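Local coordinates for uncharacterized protein (Chaetomium thermophilum, PDB 3LPZ) that probably acts in tail-anchored protein biogenesis as the Get4 component of the Get pathway, an alpha-solenoid adapted to bind several partners, Get5 among them, at residues 184-198 with 241-253. Residues are numbered along the deposited sequence; the frame is centred on the assembly and turned at random.
Sequences HTAPLYCARAVLPYL and SLPLLNFISMLLL
Helices 186-198 and 243-253 run side by side in the same sense, 27° apart with their axes 8.6 Å from each other at closest approach, and pack Pro187, Val194 and Leu198 against Leu245, Ile248 and Leu252. This is helix pairing within the Get4 alpha-solenoid, with apolar side chains across the seam and no hydrogen bond between the two segments; helix 203-220 adds Phe213 beside Cys190 and Tyr210 beside Leu252. The backbones come nearest at the N-terminal end, where the CA atoms of Pro187 and Leu245 are 4.7 Å apart. There the proline ring lies directly on the first turn of helix 243-253, its CB 3.6 Å from CB of Leu244, whose side chain crosses it at about a right angle. Toward the C-terminal ends, the helices stand farther apart and branched side chains meet by their methyl ends. Leu252 meets Val194 tip to tip, CD2 to CG1 4.0 Å, while the same CD2 touches CD2 of Leu198 at 4.1 Å. With an alanine in place of Leu252, both methyls are gone, and a gap would probably open facing CG1 of Val194 and CD2 of Leu198. In the middle, Ile248 is a knob in the hole formed by Pro187, Cys190, Ala191 and Val194; with CG1 anti to the carbonyl carbon (chi1 -64°) and the chain extended, its CD1 reaches 3.4 Å from the backbone O of Pro187.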
loop_
_atom_site.group_PDB
_atom_site.type_symbol
_atom_site.label_atom_id
_atom_site.label_comp_id
_atom_site.label_asym_id
_atom_site.label_seq_id
_atom_site.Cartn_x
_atom_site.Cartn_y
_atom_site.Cartn_z
ATOM N N HIS A 184 22.238 7.497 10.337
ATOM C CA HIS A 184 21.415 8.001 11.446
ATOM C C HIS A 184 19.910 8.026 11.104
ATOM O O HIS A 184 19.072 8.172 11.993
ATOM C CB HIS A 184 21.876 9.391 11.933
ATOM C CG HIS A 184 21.576 10.513 10.981
ATOM N ND1 HIS A 184 22.489 10.970 10.048
ATOM C CD2 HIS A 184 20.466 11.274 10.820
ATOM C CE1 HIS A 184 21.952 11.958 9.351
ATOM N NE2 HIS A 184 20.721 12.156 9.795
ATOM N N THR A 185 19.581 7.900 9.817
ATOM C CA THR A 185 18.190 7.957 9.386
ATOM C C THR A 185 17.430 6.656 9.577
ATOM O O THR A 185 16.251 6.607 9.229
ATOM C CB THR A 185 18.039 8.413 7.914
ATOM O OG1 THR A 185 18.542 7.380 7.037
ATOM C CG2 THR A 185 18.751 9.786 7.694
ATOM N N ALA A 186 18.065 5.609 10.133
ATOM C CA ALA A 186 17.348 4.309 10.331
ATOM C C ALA A 186 15.911 4.424 10.913
ATOM O O ALA A 186 15.009 3.812 10.366
ATOM C CB ALA A 186 18.168 3.294 11.118
ATOM N N PRO A 187 15.698 5.228 11.999
ATOM C CA PRO A 187 14.342 5.314 12.585
ATOM C C PRO A 187 13.302 5.924 11.648
ATOM O O PRO A 187 12.120 5.584 11.748
ATOM C CB PRO A 187 14.528 6.236 13.806
ATOM C CG PRO A 187 16.069 6.282 14.034
ATOM C CD PRO A 187 16.664 6.104 12.701
ATOM N N LEU A 188 13.731 6.807 10.738
ATOM C CA LEU A 188 12.811 7.438 9.780
ATOM C C LEU A 188 12.241 6.417 8.792
ATOM O O LEU A 188 11.071 6.461 8.453
ATOM C CB LEU A 188 13.499 8.576 9.022
ATOM C CG LEU A 188 13.611 9.973 9.665
ATOM C CD1 LEU A 188 13.693 9.988 11.179
ATOM C CD2 LEU A 188 14.750 10.797 8.985
ATOM N N TYR A 189 13.076 5.503 8.329
ATOM C CA TYR A 189 12.631 4.479 7.400
ATOM C C TYR A 189 11.867 3.404 8.117
ATOM O O TYR A 189 10.873 2.889 7.587
ATOM C CB TYR A 189 13.805 3.914 6.595
ATOM C CG TYR A 189 14.356 4.968 5.647
ATOM C CD1 TYR A 189 13.751 5.202 4.405
ATOM C CD2 TYR A 189 15.424 5.794 6.027
ATOM C CE1 TYR A 189 14.234 6.202 3.542
ATOM C CE2 TYR A 189 15.909 6.784 5.172
ATOM C CZ TYR A 189 15.308 6.981 3.939
ATOM O OH TYR A 189 15.771 7.963 3.108
ATOM N N CYS A 190 12.272 3.105 9.346
ATOM C CA CYS A 190 11.502 2.165 10.144
ATOM C C CYS A 190 10.071 2.694 10.350
ATOM O O CYS A 190 9.104 1.931 10.188
ATOM C CB CYS A 190 12.206 1.882 11.487
ATOM S SG CYS A 190 11.434 0.549 12.399
ATOM N N ALA A 191 9.953 3.997 10.650
ATOM C CA ALA A 191 8.663 4.636 10.884
ATOM C C ALA A 191 7.765 4.584 9.658
ATOM O O ALA A 191 6.588 4.390 9.807
ATOM C CB ALA A 191 8.818 6.066 11.383
ATOM N N ARG A 192 8.331 4.727 8.456
ATOM C CA ARG A 192 7.560 4.577 7.204
ATOM C C ARG A 192 6.965 3.181 7.007
ATOM O O ARG A 192 5.985 3.038 6.266
ATOM C CB ARG A 192 8.396 4.982 5.976
ATOM C CG ARG A 192 8.828 6.467 6.000
ATOM C CD ARG A 192 9.524 6.877 4.673
ATOM N NE ARG A 192 8.563 7.023 3.576
ATOM C CZ ARG A 192 7.752 8.071 3.414
ATOM N NH1 ARG A 192 7.764 9.100 4.274
ATOM N NH2 ARG A 192 6.927 8.109 2.374
ATOM N N ALA A 193 7.557 2.160 7.636
ATOM C CA ALA A 193 7.019 0.781 7.558
ATOM C C ALA A 193 6.115 0.447 8.714
ATOM O O ALA A 193 5.316 -0.483 8.587
ATOM C CB ALA A 193 8.145 -0.253 7.544
ATOM N N VAL A 194 6.263 1.147 9.835
ATOM C CA VAL A 194 5.544 0.801 11.076
ATOM C C VAL A 194 4.322 1.673 11.320
ATOM O O VAL A 194 3.235 1.140 11.529
ATOM C CB VAL A 194 6.473 0.887 12.312
ATOM C CG1 VAL A 194 5.666 0.773 13.603
ATOM C CG2 VAL A 194 7.528 -0.216 12.236
ATOM N N LEU A 195 4.502 2.998 11.278
ATOM C CA LEU A 195 3.412 3.938 11.570
ATOM C C LEU A 195 2.196 3.778 10.655
ATOM O O LEU A 195 1.084 3.799 11.142
ATOM C CB LEU A 195 3.898 5.402 11.612
ATOM C CG LEU A 195 5.038 5.650 12.630
ATOM C CD1 LEU A 195 5.379 7.111 12.687
ATOM C CD2 LEU A 195 4.707 5.118 14.098
ATOM N N PRO A 196 2.408 3.638 9.326
ATOM C CA PRO A 196 1.219 3.484 8.470
ATOM C C PRO A 196 0.349 2.267 8.814
ATOM O O PRO A 196 -0.889 2.349 8.680
ATOM C CB PRO A 196 1.824 3.384 7.044
ATOM C CG PRO A 196 3.066 4.233 7.125
ATOM C CD PRO A 196 3.629 3.860 8.518
ATOM N N TYR A 197 0.966 1.152 9.232
ATOM C CA TYR A 197 0.172 0.003 9.682
ATOM C C TYR A 197 -0.625 0.293 10.942
ATOM O O TYR A 197 -1.784 -0.134 11.025
ATOM C CB TYR A 197 1.019 -1.264 9.873
ATOM C CG TYR A 197 1.380 -1.909 8.553
ATOM C CD1 TYR A 197 0.381 -2.329 7.660
ATOM C CD2 TYR A 197 2.716 -2.125 8.210
ATOM C CE1 TYR A 197 0.721 -2.958 6.432
ATOM C CE2 TYR A 197 3.067 -2.767 6.999
ATOM C CZ TYR A 197 2.056 -3.154 6.115
ATOM O OH TYR A 197 2.402 -3.740 4.924
ATOM N N LEU A 198 -0.023 1.014 11.901
ATOM C CA LEU A 198 -0.765 1.461 13.082
ATOM C C LEU A 198 -1.949 2.352 12.672
ATOM O O LEU A 198 -3.044 2.198 13.197
ATOM C CB LEU A 198 0.139 2.212 14.076
ATOM C CG LEU A 198 1.177 1.374 14.820
ATOM C CD1 LEU A 198 1.995 2.273 15.782
ATOM C CD2 LEU A 198 0.525 0.178 15.541
ATOM N N SER A 241 22.344 3.843 20.295
ATOM C CA SER A 241 22.752 4.962 19.436
ATOM C C SER A 241 21.622 5.512 18.579
ATOM O O SER A 241 21.839 6.451 17.818
ATOM C CB SER A 241 23.893 4.545 18.515
ATOM O OG SER A 241 23.423 3.538 17.637
ATOM N N LEU A 242 20.426 4.923 18.665
ATOM C CA LEU A 242 19.315 5.334 17.794
ATOM C C LEU A 242 18.056 5.587 18.647
ATOM O O LEU A 242 17.114 4.792 18.634
ATOM C CB LEU A 242 19.076 4.289 16.700
ATOM C CG LEU A 242 20.218 4.044 15.687
ATOM C CD1 LEU A 242 19.972 2.776 14.864
ATOM C CD2 LEU A 242 20.436 5.252 14.757
ATOM N N PRO A 243 18.055 6.692 19.416
ATOM C CA PRO A 243 16.929 6.972 20.339
ATOM C C PRO A 243 15.509 6.921 19.717
ATOM O O PRO A 243 14.568 6.493 20.385
ATOM C CB PRO A 243 17.217 8.390 20.855
ATOM C CG PRO A 243 18.460 8.871 20.182
ATOM C CD PRO A 243 19.138 7.687 19.534
ATOM N N LEU A 244 15.331 7.400 18.488
ATOM C CA LEU A 244 13.988 7.410 17.899
ATOM C C LEU A 244 13.521 6.020 17.505
ATOM O O LEU A 244 12.324 5.761 17.371
ATOM C CB LEU A 244 13.922 8.312 16.664
ATOM C CG LEU A 244 13.780 9.813 16.943
ATOM C CD1 LEU A 244 13.648 10.547 15.594
ATOM C CD2 LEU A 244 12.617 10.113 17.891
ATOM N N LEU A 245 14.459 5.121 17.259
ATOM C CA LEU A 245 14.063 3.736 17.024
ATOM C C LEU A 245 13.546 3.135 18.356
ATOM O O LEU A 245 12.598 2.320 18.390
ATOM C CB LEU A 245 15.246 2.949 16.476
ATOM C CG LEU A 245 14.986 2.194 15.180
ATOM C CD1 LEU A 245 16.246 1.444 14.676
ATOM C CD2 LEU A 245 13.813 1.235 15.360
ATOM N N ASN A 246 14.178 3.538 19.449
ATOM C CA ASN A 246 13.717 3.141 20.778
ATOM C C ASN A 246 12.348 3.696 21.091
ATOM O O ASN A 246 11.513 2.993 21.637
ATOM C CB ASN A 246 14.736 3.565 21.839
ATOM C CG ASN A 246 16.086 2.935 21.585
ATOM O OD1 ASN A 246 16.155 1.849 21.000
ATOM N ND2 ASN A 246 17.156 3.606 21.999
ATOM N N PHE A 247 12.102 4.942 20.692
ATOM C CA PHE A 247 10.773 5.518 20.772
ATOM C C PHE A 247 9.731 4.654 20.043
ATOM O O PHE A 247 8.658 4.346 20.589
ATOM C CB PHE A 247 10.782 6.919 20.147
ATOM C CG PHE A 247 9.421 7.522 20.022
ATOM C CD1 PHE A 247 8.807 8.118 21.125
ATOM C CD2 PHE A 247 8.746 7.499 18.802
ATOM C CE1 PHE A 247 7.524 8.705 21.011
ATOM C CE2 PHE A 247 7.467 8.060 18.679
ATOM C CZ PHE A 247 6.856 8.668 19.788
ATOM N N ILE A 248 10.042 4.288 18.802
ATOM C CA ILE A 248 9.183 3.390 18.027
ATOM C C ILE A 248 8.959 2.032 18.722
ATOM O O ILE A 248 7.812 1.588 18.824
ATOM C CB ILE A 248 9.726 3.152 16.598
ATOM C CG1 ILE A 248 9.728 4.461 15.791
ATOM C CG2 ILE A 248 8.925 2.027 15.891
ATOM C CD1 ILE A 248 10.620 4.357 14.515
ATOM N N SER A 249 10.034 1.385 19.186
ATOM C CA SER A 249 9.894 0.099 19.903
ATOM C C SER A 249 8.974 0.216 21.107
ATOM O O SER A 249 8.137 -0.635 21.297
ATOM C CB SER A 249 11.237 -0.444 20.407
ATOM O OG SER A 249 12.163 -0.570 19.359
ATOM N N MET A 250 9.167 1.247 21.927
ATOM C CA MET A 250 8.324 1.438 23.118
ATOM C C MET A 250 6.890 1.880 22.783
ATOM O O MET A 250 5.946 1.547 23.487
ATOM C CB MET A 250 8.957 2.446 24.092
ATOM C CG MET A 250 10.356 2.130 24.502
ATOM S SD MET A 250 10.446 0.611 25.443
ATOM C CE MET A 250 9.604 1.079 26.941
ATOM N N LEU A 251 6.732 2.651 21.721
ATOM C CA LEU A 251 5.409 3.001 21.245
ATOM C C LEU A 251 4.649 1.722 20.876
ATOM O O LEU A 251 3.492 1.538 21.284
ATOM C CB LEU A 251 5.484 3.954 20.043
ATOM C CG LEU A 251 4.162 4.329 19.359
ATOM C CD1 LEU A 251 3.240 5.023 20.343
ATOM C CD2 LEU A 251 4.391 5.214 18.101
ATOM N N LEU A 252 5.292 0.828 20.128
ATOM C CA LEU A 252 4.674 -0.474 19.844
ATOM C C LEU A 252 4.311 -1.280 21.090
ATOM O O LEU A 252 3.226 -1.912 21.140
ATOM C CB LEU A 252 5.558 -1.322 18.915
ATOM C CG LEU A 252 5.567 -0.920 17.437
ATOM C CD1 LEU A 252 6.615 -1.758 16.686
ATOM C CD2 LEU A 252 4.182 -1.070 16.773
ATOM N N LEU A 253 5.202 -1.297 22.080
ATOM C CA LEU A 253 4.841 -1.928 23.360
ATOM C C LEU A 253 3.631 -1.264 23.981
ATOM O O LEU A 253 2.699 -1.943 24.351
ATOM C CB LEU A 253 5.981 -1.880 24.370
ATOM C CG LEU A 253 6.913 -3.072 24.504
ATOM C CD1 LEU A 253 7.739 -2.898 25.802
ATOM C CD2 LEU A 253 6.137 -4.409 24.502
#